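Local coordinates for protein beta-galactosidase/beta-glucuronidase (Faecalibacterium prausnitzii L2-6, PDB 6MVF) that binds FMN and, as a family 2 glycoside hydrolase, probably cleaves beta-glucuronides, at residues A[59-63]-A[548-552]; A[150-154]-A[538-543]; A[456-460]-A[502-506]. All blocks are in the same frame, centred on the assembly; numbering follows the deposited sequence.

Interaction 1: A[59-63]-A[548-552]; sequences GMDGN and VKGRN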
loop_
_atom_site.group_PDB
_atom_site.type_symbol
_atom_site.label_atom_id
_atom_site.label_comp_id
_atom_site.label_asym_id
_atom_site.label_seq_id
_atom_site.Cartn_x
_atom_site.Cartn_y
_atom_site.Cartn_z
ATOM N N GLY A 59 15.114 32.449 2.020
ATOM C CA GLY A 59 15.420 32.263 3.428
ATOM C C GLY A 59 16.666 31.436 3.694
ATOM O O GLY A 59 17.074 31.326 4.859
ATOM N N MET A 60 17.292 30.870 2.641
ATOM C CA MET A 60 18.501 30.077 2.839
ATOM C C MET A 60 19.454 30.039 1.640
ATOM O O MET A 60 20.394 29.225 1.648
ATOM C CB MET A 60 18.109 28.650 3.243
ATOM C CG MET A 60 17.605 27.749 2.127
ATOM S SD MET A 60 17.201 26.121 2.815
ATOM C CE MET A 60 15.609 26.428 3.556
ATOM N N ASP A 61 19.288 30.888 0.625
ATOM C CA ASP A 61 20.193 30.827 -0.518
ATOM C C ASP A 61 21.365 31.787 -0.390
ATOM O O ASP A 61 22.261 31.769 -1.244
ATOM C CB ASP A 61 19.445 31.089 -1.830
ATOM C CG ASP A 61 18.756 32.441 -1.850
ATOM O OD1 ASP A 61 18.816 33.149 -0.820
ATOM O OD2 ASP A 61 18.159 32.799 -2.897
ATOM N N GLY A 62 21.393 32.606 0.658
ATOM C CA GLY A 62 22.498 33.529 0.839
ATOM C C GLY A 62 22.494 34.729 -0.090
ATOM O O GLY A 62 23.568 35.273 -0.393
ATOM N N ASN A 63 21.316 35.162 -0.556
ATOM C CA ASN A 63 21.261 36.373 -1.367
ATOM C C ASN A 63 21.558 37.615 -0.539
ATOM O O ASN A 63 22.043 38.612 -1.080
ATOM C CB ASN A 63 19.900 36.502 -2.044
ATOM C CG ASN A 63 18.820 36.961 -1.091
ATOM O OD1 ASN A 63 18.620 38.163 -0.896
ATOM N ND2 ASN A 63 18.111 36.006 -0.487
ATOM N N VAL A 548 30.498 30.230 2.641
ATOM C CA VAL A 548 29.115 29.839 2.416
ATOM C C VAL A 548 28.240 30.946 2.958
ATOM O O VAL A 548 28.516 31.487 4.034
ATOM C CB VAL A 548 28.774 28.503 3.112
ATOM C CG1 VAL A 548 27.291 28.181 2.977
ATOM C CG2 VAL A 548 29.647 27.368 2.571
ATOM N N LYS A 549 27.189 31.288 2.220
ATOM C CA LYS A 549 26.215 32.274 2.658
ATOM C C LYS A 549 24.894 31.590 2.987
ATOM O O LYS A 549 24.533 30.586 2.370
ATOM C CB LYS A 549 25.988 33.335 1.579
ATOM C CG LYS A 549 27.188 34.176 1.272
ATOM C CD LYS A 549 27.168 34.610 -0.171
ATOM C CE LYS A 549 27.783 35.973 -0.325
ATOM N NZ LYS A 549 27.015 36.931 0.508
ATOM N N GLY A 550 24.178 32.143 3.967
ATOM C CA GLY A 550 22.815 31.749 4.269
ATOM C C GLY A 550 22.623 30.625 5.272
ATOM O O GLY A 550 21.485 30.164 5.447
ATOM N N ARG A 551 23.677 30.180 5.954
ATOM C CA ARG A 551 23.604 28.909 6.656
ATOM C C ARG A 551 24.308 28.966 7.999
ATOM O O ARG A 551 25.354 29.603 8.144
ATOM C CB ARG A 551 24.240 27.772 5.830
ATOM C CG ARG A 551 23.716 27.644 4.408
ATOM C CD ARG A 551 22.314 27.127 4.395
ATOM N NE ARG A 551 21.780 27.154 3.037
ATOM C CZ ARG A 551 22.083 26.286 2.076
ATOM N NH1 ARG A 551 22.925 25.289 2.305
ATOM N NH2 ARG A 551 21.545 26.427 0.874
ATOM N N ASN A 552 23.740 28.259 8.965
ATOM C CA ASN A 552 24.508 27.734 10.083
ATOM C C ASN A 552 24.950 26.315 9.720
ATOM O O ASN A 552 24.112 25.456 9.416
ATOM C CB ASN A 552 23.676 27.760 11.360
ATOM C CG ASN A 552 24.488 27.414 12.594
ATOM O OD1 ASN A 552 25.005 26.311 12.712
ATOM N ND2 ASN A 552 24.583 28.354 13.535
#

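Interaction 2: A[150-154]-A[538-543]; sequences SADFT and FGCAAR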
loop_
_atom_site.group_PDB
_atom_site.type_symbol
_atom_site.label_atom_id
_atom_site.label_comp_id
_atom_site.label_asym_id
_atom_site.label_seq_id
_atom_site.Cartn_x
_atom_site.Cartn_y
_atom_site.Cartn_z
ATOM N N SER A 150 14.882 38.686 17.215
ATOM C CA SER A 150 16.331 38.684 17.049
ATOM C C SER A 150 16.839 37.265 17.286
ATOM O O SER A 150 16.860 36.792 18.426
ATOM C CB SER A 150 16.992 39.676 18.008
ATOM O OG SER A 150 18.391 39.728 17.773
ATOM N N ALA A 151 17.251 36.588 16.218
ATOM C CA ALA A 151 17.690 35.208 16.357
ATOM C C ALA A 151 18.514 34.798 15.144
ATOM O O ALA A 151 18.445 35.414 14.079
ATOM C CB ALA A 151 16.501 34.259 16.543
ATOM N N ASP A 152 19.298 33.741 15.333
ATOM C CA ASP A 152 20.149 33.179 14.286
ATOM C C ASP A 152 19.395 32.078 13.547
ATOM O O ASP A 152 19.755 30.905 13.606
ATOM C CB ASP A 152 21.446 32.648 14.896
ATOM C CG ASP A 152 22.424 32.093 13.851
ATOM O OD1 ASP A 152 22.578 32.718 12.788
ATOM O OD2 ASP A 152 23.067 31.050 14.103
ATOM N N PHE A 153 18.309 32.468 12.885
ATOM C CA PHE A 153 17.564 31.563 12.017
ATOM C C PHE A 153 16.467 32.350 11.331
ATOM O O PHE A 153 15.948 33.331 11.877
ATOM C CB PHE A 153 16.970 30.330 12.755
ATOM C CG PHE A 153 15.810 30.631 13.679
ATOM C CD1 PHE A 153 16.029 31.018 14.994
ATOM C CD2 PHE A 153 14.498 30.475 13.249
ATOM C CE1 PHE A 153 14.960 31.276 15.865
ATOM C CE2 PHE A 153 13.421 30.732 14.110
ATOM C CZ PHE A 153 13.655 31.141 15.419
ATOM N N THR A 154 16.132 31.899 10.128
ATOM C CA THR A 154 15.167 32.576 9.272
ATOM C C THR A 154 13.729 32.422 9.787
ATOM O O THR A 154 13.311 31.347 10.229
ATOM C CB THR A 154 15.306 32.019 7.855
ATOM O OG1 THR A 154 16.665 32.168 7.438
ATOM C CG2 THR A 154 14.395 32.741 6.877
ATOM N N PHE A 538 21.223 24.432 9.130
ATOM C CA PHE A 538 19.898 25.029 8.982
ATOM C C PHE A 538 20.057 26.424 8.388
ATOM O O PHE A 538 21.168 26.969 8.344
ATOM C CB PHE A 538 19.132 25.042 10.324
ATOM C CG PHE A 538 19.831 25.807 11.442
ATOM C CD1 PHE A 538 20.761 25.189 12.252
ATOM C CD2 PHE A 538 19.537 27.135 11.687
ATOM C CE1 PHE A 538 21.393 25.875 13.271
ATOM C CE2 PHE A 538 20.151 27.813 12.715
ATOM C CZ PHE A 538 21.081 27.187 13.505
ATOM N N GLY A 539 18.946 27.010 7.942
ATOM C CA GLY A 539 18.985 28.269 7.209
ATOM C C GLY A 539 18.998 29.514 8.092
ATOM O O GLY A 539 18.159 29.667 8.986
ATOM N N CYS A 540 19.980 30.385 7.866
ATOM C CA CYS A 540 19.971 31.720 8.477
ATOM C C CYS A 540 20.402 32.743 7.436
ATOM O O CYS A 540 21.592 32.848 7.122
ATOM C CB CYS A 540 20.863 31.825 9.715
ATOM S SG CYS A 540 20.510 33.393 10.639
ATOM N N ALA A 541 19.432 33.515 6.941
ATOM C CA ALA A 541 19.674 34.460 5.847
ATOM C C ALA A 541 20.832 35.421 6.117
ATOM O O ALA A 541 21.552 35.788 5.179
ATOM C CB ALA A 541 18.403 35.257 5.554
ATOM N N ALA A 542 21.053 35.804 7.387
ATOM C CA ALA A 542 22.073 36.782 7.766
ATOM C C ALA A 542 23.506 36.250 7.760
ATOM O O ALA A 542 24.429 37.064 7.799
ATOM C CB ALA A 542 21.773 37.350 9.158
ATOM N N ARG A 543 23.730 34.935 7.713
ATOM C CA ARG A 543 25.083 34.392 7.859
ATOM C C ARG A 543 25.916 34.536 6.592
ATOM O O ARG A 543 25.433 34.312 5.480
ATOM C CB ARG A 543 25.045 32.909 8.224
ATOM C CG ARG A 543 24.657 32.626 9.646
ATOM C CD ARG A 543 25.857 32.650 10.537
ATOM N NE ARG A 543 25.453 32.345 11.896
ATOM C CZ ARG A 543 26.264 31.866 12.822
ATOM N NH1 ARG A 543 27.537 31.619 12.525
ATOM N NH2 ARG A 543 25.786 31.615 14.034
#

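Interaction 3: A[456-460]-A[502-506]; sequences FGWYG and CKDYS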
loop_
_atom_site.group_PDB
_atom_site.type_symbol
_atom_site.label_atom_id
_atom_site.label_comp_id
_atom_site.label_asym_id
_atom_site.label_seq_id
_atom_site.Cartn_x
_atom_site.Cartn_y
_atom_site.Cartn_z
ATOM N N PHE A 456 33.180 27.351 23.677
ATOM C CA PHE A 456 34.618 27.381 23.892
ATOM C C PHE A 456 35.300 26.458 22.895
ATOM O O PHE A 456 35.063 25.246 22.889
ATOM C CB PHE A 456 34.964 26.977 25.323
ATOM C CG PHE A 456 34.224 27.763 26.360
ATOM C CD1 PHE A 456 34.394 29.134 26.453
ATOM C CD2 PHE A 456 33.368 27.127 27.248
ATOM C CE1 PHE A 456 33.715 29.860 27.392
ATOM C CE2 PHE A 456 32.694 27.835 28.188
ATOM C CZ PHE A 456 32.864 29.212 28.263
ATOM N N GLY A 457 36.152 27.039 22.054
ATOM C CA GLY A 457 36.769 26.334 20.953
ATOM C C GLY A 457 36.228 26.709 19.585
ATOM O O GLY A 457 36.751 26.208 18.582
ATOM N N TRP A 458 35.193 27.553 19.500
ATOM C CA TRP A 458 34.700 27.993 18.197
ATOM C C TRP A 458 34.491 29.511 18.147
ATOM O O TRP A 458 35.057 30.164 17.268
ATOM C CB TRP A 458 33.397 27.267 17.790
ATOM C CG TRP A 458 32.922 27.869 16.525
ATOM C CD1 TRP A 458 31.870 28.727 16.361
ATOM C CD2 TRP A 458 33.573 27.781 15.251
ATOM N NE1 TRP A 458 31.802 29.147 15.048
ATOM C CE2 TRP A 458 32.837 28.579 14.348
ATOM C CE3 TRP A 458 34.697 27.088 14.778
ATOM C CZ2 TRP A 458 33.199 28.712 13.002
ATOM C CZ3 TRP A 458 35.035 27.203 13.445
ATOM C CH2 TRP A 458 34.294 28.008 12.572
ATOM N N TYR A 459 33.678 30.099 19.045
ATOM C CA TYR A 459 33.566 31.559 19.095
ATOM C C TYR A 459 34.654 32.218 19.936
ATOM O O TYR A 459 34.795 33.443 19.893
ATOM C CB TYR A 459 32.209 32.008 19.636
ATOM C CG TYR A 459 31.041 31.756 18.702
ATOM C CD1 TYR A 459 31.093 32.120 17.352
ATOM C CD2 TYR A 459 29.877 31.138 19.171
ATOM C CE1 TYR A 459 30.007 31.878 16.493
ATOM C CE2 TYR A 459 28.794 30.889 18.329
ATOM C CZ TYR A 459 28.862 31.260 16.992
ATOM O OH TYR A 459 27.776 31.009 16.173
ATOM N N GLY A 460 35.418 31.448 20.692
ATOM C CA GLY A 460 36.474 31.993 21.512
ATOM C C GLY A 460 37.010 30.879 22.371
ATOM O O GLY A 460 36.368 29.833 22.492
ATOM N N CYS A 502 40.945 26.263 14.695
ATOM C CA CYS A 502 39.741 27.077 14.757
ATOM C C CYS A 502 39.697 28.093 13.617
ATOM O O CYS A 502 40.714 28.671 13.222
ATOM C CB CYS A 502 39.668 27.783 16.108
ATOM S SG CYS A 502 38.130 28.633 16.404
ATOM N N LYS A 503 38.502 28.280 13.069
ATOM C CA LYS A 503 38.204 29.178 11.961
ATOM C C LYS A 503 38.826 28.762 10.628
ATOM O O LYS A 503 38.736 29.534 9.668
ATOM C CB LYS A 503 38.591 30.622 12.284
ATOM C CG LYS A 503 37.705 31.237 13.357
ATOM C CD LYS A 503 36.259 31.222 12.918
ATOM C CE LYS A 503 35.404 32.043 13.852
ATOM N NZ LYS A 503 35.469 31.456 15.197
ATOM N N ASP A 504 39.407 27.558 10.506
ATOM C CA ASP A 504 39.593 27.039 9.151
ATOM C C ASP A 504 38.339 26.349 8.582
ATOM O O ASP A 504 38.332 26.016 7.389
ATOM C CB ASP A 504 40.822 26.109 9.069
ATOM C CG ASP A 504 40.621 24.731 9.733
ATOM O OD1 ASP A 504 39.479 24.299 10.044
ATOM O OD2 ASP A 504 41.659 24.059 9.946
ATOM N N TYR A 505 37.287 26.139 9.392
ATOM C CA TYR A 505 35.988 25.630 8.950
ATOM C C TYR A 505 36.041 24.182 8.458
ATOM O O TYR A 505 35.093 23.705 7.802
ATOM C CB TYR A 505 35.381 26.532 7.864
ATOM C CG TYR A 505 34.847 27.804 8.438
ATOM C CD1 TYR A 505 35.705 28.868 8.735
ATOM C CD2 TYR A 505 33.491 27.934 8.739
ATOM C CE1 TYR A 505 35.224 30.039 9.297
ATOM C CE2 TYR A 505 32.996 29.095 9.310
ATOM C CZ TYR A 505 33.867 30.151 9.582
ATOM O OH TYR A 505 33.376 31.309 10.137
ATOM N N SER A 506 37.123 23.470 8.766
ATOM C CA SER A 506 37.352 22.152 8.192
ATOM C C SER A 506 36.560 21.093 8.936
ATOM O O SER A 506 36.346 21.188 10.150
ATOM C CB SER A 506 38.831 21.770 8.239
ATOM O OG SER A 506 39.193 21.391 9.558
#

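Interaction 1: A[59-63]-A[548-552]
Arg551 grips the carbonyl oxygen of Met60 side-on with two nitrogens. NE of Arg551 lies 2.9 Å from O of Met60 in a bond of 153° at the hydrogen and sits in the carbonyl plane. NH2 of Arg551 reaches the same oxygen at 3.1 Å, more bent and tilted from that plane. The oxygen lies close to the guanidinium plane, at its edge; the turn at chi2 (-71°) of Arg551 brings this edge round to the loop. NH2 also forms a salt bridge to Glu265 of the second subunit, so the arginine ties loop, strand and assembly together.

Lys549 can be followed outward along Gly62. Its CB rests 3.6 Å from CA of Gly62, CG and CE pass that residue's carbonyl more loosely, CD is 3.7 Å from O of Gly62, and NZ ends 3.9 Å from the same oxygen, a distance that indicates proximity only. The loop of the sugar-binding domain between strands 46-48 and 70-78 thus meets a corner at Gly550, between two short strands that follow the last parallel strand of the TIM barrel. CA atoms of Gly62 and Gly550 are 3.9 Å apart, and a CB on either would collide with the facing segment.

Around Gly62 the loop folds into an Asx turn: OD1 of Asp61 accepts the backbone N of Asn63, from above the carboxylate plane, and also ND2 of Asn63, at 3.0 Å and nearly straight. CB of Met60 lies 4.0 Å from NE of Arg551, whereas the rest of its side chain leads off to Tyr156.

Interaction 2: A[150-154]-A[538-543]
Phe153 and Cys540 bring their backbones together, CA to CA 4.3 Å, and next to them N of Thr154 donates to O of Gly539 at 3.2 Å. Two residues after Gly539, within the type I turn from Cys540 to Arg543, N of Ala541 donates to OG1 of Thr154 at 3.1 Å; that hydroxyl is also bonded to O of Gly59.

Asp152 and Arg543 form a side-on salt bridge, one nitrogen to each oxygen. NE of Arg543 meets OD1 of Asp152 at 3.0 Å, almost straight (175°) and on the syn side, while NH2 of Arg543 meets OD2 of Asp152 at 2.8 Å from above the carboxylate plane. The two planes are 38° apart, a twisted rather than flat pairing. With CG of Asp152 anti to its N (chi1 -178°), the carboxylate extends to the arginine. CE2 of Phe538 presents the ring edge to O of Asp152, 3.2 Å away.

OD2 of Asp152 also takes ND2 of Asn552, and NH1 of Arg543 pairs with Glu545. This network, joining the sugar-binding domain to the barrel domain, would probably keep both groups charged and limit their rotation.

Interaction 3: A[456-460]-A[502-506]
Trp458 drives the edge of its six-membered ring into the face of Tyr505, a T-shaped pair with centroids 5.0 Å apart and planes at 90°. CH2 of Trp458 stands over the centre of the tyrosine ring, 3.7 Å from CE2 of Tyr505, and CZ2 comes about as close. The indole gets there because its CG is anti to the backbone N (chi1 175°), which swings the ring toward 502-506. Lys503 lies across one face of the indole: its CD is 3.8 Å from CH2 of Trp458, a CH-pi contact, and NZ stands 4.1 Å from the centroid of the six-membered ring, only 14° off the normal, which meets the geometry of a cation-pi contact, although NZ is modelled too near O of Trp458 for its exact position to be certain. SG of Cys502 adds an oblique sulfur-aromatic approach, 4.1 Å from CE3 of Trp458. Were Trp458 replaced by alanine, the face of Tyr505 would probably be left against a gap and the Lys503 chain without the ring it lies on.

The packing thins outward. Lys503, whose chain crosses the face of the indole, is exposed, whereas the indole itself is buried. The exposed Tyr459 barely touches 502-506; its ring instead faces CD1 of Trp458, and its OH bonds to Lys554. Tyr505, in contrast, is buried, with its OH bonded to Glu545.

Both segments are loops following adjacent parallel strands of the TIM barrel, 450-453 and 482-487. The first leads to helix 466-476. The second ends in an Asx turn, OD1 of Asp504 accepting N of Ser506 at 2.8 Å, and Ser506 then N-caps helix 507-522, whose Tyr509 bonds through OH to O of Gly457.

Interactions 1 and 2 are centred 8 Å apart and share one small sheet, strands 538-540 and 551-552, so that two loops of the sugar-binding domain dock on the same excursion of the barrel domain. They also meet at Gly550 O and Cys540 N, 2.9 Å apart, a probable hydrogen bond. Interaction 2 is the buried one and relies on paired charges; interaction 1 is partly buried, uses an arginine on a neutral carbonyl and borders the second subunit. Interaction 3, about 19 Å between centres from either, stays within the barrel domain and is aromatic and partly exposed. It joins interaction 2 through Tyr459 OH and Arg543 NH2, but does not touch interaction 1.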